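Local coordinates for protein nicastrin (Dictyostelium purpureum, PDB 4R12) that probably serves as an essential subunit of gamma-secretase, the complex that cleaves membrane proteins such as Notch receptors within the membrane, at residues 307-310 and 311-315. Sequence-based numbering, arbitrary orientation.
Sequences DLAF and QTQIN. With NAG (2-acetamido-2-deoxy-beta-D-glucopyranose), chain B.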
# COMPACT_ATOMS: atom_id res chain seq x y z
N ASP A 307 -8.03 -1.63 -21.26
CA ASP A 307 -8.26 -3.08 -21.26
C ASP A 307 -9.72 -3.38 -20.92
O ASP A 307 -10.20 -3.00 -19.84
CB ASP A 307 -7.31 -3.76 -20.27
CG ASP A 307 -7.25 -5.28 -20.45
OD1 ASP A 307 -8.17 -5.87 -21.05
OD2 ASP A 307 -6.25 -5.87 -19.98
N LEU A 308 -10.43 -4.05 -21.82
CA LEU A 308 -11.87 -4.26 -21.65
C LEU A 308 -12.24 -5.67 -21.16
O LEU A 308 -13.41 -6.04 -21.18
CB LEU A 308 -12.60 -3.97 -22.97
CG LEU A 308 -12.65 -2.50 -23.41
CD1 LEU A 308 -13.24 -2.37 -24.81
CD2 LEU A 308 -13.44 -1.68 -22.41
N ALA A 309 -11.25 -6.43 -20.71
CA ALA A 309 -11.49 -7.80 -20.26
C ALA A 309 -12.54 -7.85 -19.16
O ALA A 309 -13.37 -8.76 -19.13
CB ALA A 309 -10.20 -8.44 -19.78
N PHE A 310 -12.52 -6.86 -18.28
CA PHE A 310 -13.47 -6.80 -17.17
C PHE A 310 -14.91 -6.78 -17.69
O PHE A 310 -15.80 -7.38 -17.10
CB PHE A 310 -13.22 -5.56 -16.28
CG PHE A 310 -13.60 -4.25 -16.92
CD1 PHE A 310 -14.89 -3.74 -16.78
CD2 PHE A 310 -12.67 -3.52 -17.65
CE1 PHE A 310 -15.24 -2.53 -17.37
CE2 PHE A 310 -13.02 -2.31 -18.24
CZ PHE A 310 -14.30 -1.81 -18.10
N GLN A 311 -15.13 -6.07 -18.79
CA GLN A 311 -16.48 -5.96 -19.35
C GLN A 311 -16.85 -7.24 -20.06
O GLN A 311 -17.97 -7.72 -19.95
CB GLN A 311 -16.57 -4.78 -20.32
CG GLN A 311 -17.98 -4.57 -20.89
CD GLN A 311 -18.03 -3.51 -21.97
OE1 GLN A 311 -17.28 -3.56 -22.95
NE2 GLN A 311 -18.91 -2.54 -21.80
N THR A 312 -15.88 -7.79 -20.78
CA THR A 312 -16.07 -9.01 -21.54
C THR A 312 -16.36 -10.24 -20.66
O THR A 312 -17.19 -11.07 -21.01
CB THR A 312 -14.82 -9.30 -22.41
OG1 THR A 312 -14.54 -8.17 -23.24
CG2 THR A 312 -15.03 -10.53 -23.28
N GLN A 313 -15.70 -10.33 -19.52
CA GLN A 313 -15.67 -11.58 -18.77
C GLN A 313 -16.30 -11.57 -17.38
O GLN A 313 -16.69 -12.64 -16.87
CB GLN A 313 -14.22 -12.04 -18.60
CG GLN A 313 -13.45 -12.24 -19.88
CD GLN A 313 -12.08 -12.81 -19.63
OE1 GLN A 313 -11.93 -13.80 -18.91
NE2 GLN A 313 -11.05 -12.18 -20.21
N ILE A 314 -16.38 -10.42 -16.75
CA ILE A 314 -16.79 -10.40 -15.36
C ILE A 314 -18.19 -9.85 -15.20
O ILE A 314 -18.49 -8.71 -15.55
CB ILE A 314 -15.80 -9.61 -14.46
CG1 ILE A 314 -14.43 -10.28 -14.48
CG2 ILE A 314 -16.31 -9.55 -13.01
CD1 ILE A 314 -13.38 -9.55 -13.67
N ASN A 315 -19.10 -10.68 -14.72
CA ASN A 315 -20.45 -10.30 -14.36
C ASN A 315 -20.54 -10.13 -12.86
O ASN A 315 -20.36 -11.05 -12.16
CB ASN A 315 -21.42 -11.37 -14.83
CG ASN A 315 -22.87 -11.05 -14.53
OD1 ASN A 315 -23.17 -10.25 -13.70
ND2 ASN A 315 -23.75 -11.71 -15.23
C1 NAG B . -25.13 -11.88 -14.82
C2 NAG B . -25.95 -11.99 -16.07
C3 NAG B . -27.40 -12.32 -15.81
C4 NAG B . -27.67 -13.17 -14.59
C5 NAG B . -26.63 -13.00 -13.50
C6 NAG B . -26.71 -14.06 -12.43
C7 NAG B . -25.71 -10.69 -18.05
C8 NAG B . -25.34 -9.35 -18.57
N2 NAG B . -25.95 -10.74 -16.76
O3 NAG B . -27.95 -12.98 -16.94
O4 NAG B . -28.84 -12.55 -14.13
O5 NAG B . -25.35 -13.04 -14.08
O6 NAG B . -26.52 -15.33 -13.01
O7 NAG B . -25.80 -11.65 -18.75
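A short helix of the nicastrin large lobe, residues 309-313, begins where Leu308, its N-cap residue, offers its carbonyl to the amides of the first turn. Leu308 O is held by two backbone N-H groups, Thr312 N at 3.1 Å and Gln311 N at 2.9 Å. An Asx turn precedes the helix: Asp307 OD1 takes the Ala309 N-H at 3.1 Å, while Asp307 OD2 is hydrogen-bonded to His544 ND1. Further on, Gln313 N donates to Ala309 O at 2.8 Å and Ile314 N to Phe310 O at 3.1 Å, just as the chain leaves helical geometry. Phe310 has CG between its backbone N and carbonyl carbon (chi1 72°), which sets the ring beside Gln311 N, with Gln311 CB over one face, 4.2 Å from the centroid in a CH-pi contact. Phe288 and His546 meet this ring edge-to-face, and it also packs on Phe281 and Asp284 of helix 276-287. Replacing Phe310 with an alanine would probably open a gap against that helix and leave Gln311 CB without its aromatic face. Gln313 CB lies alongside Ala309 O at 3.4 Å, and the extended Gln313 chain carries OE1 to hydrogen bonds with Ile208 N and Asn542 ND2. Asn315 OD1 is hydrogen-bonded to Thr317 OG1. The buried Gln313 carbonyl is thus satisfied from beyond the helix, and the chain leaving it carries the N-linked glycan, Asn315 ND2 being covalently joined to NAG C1.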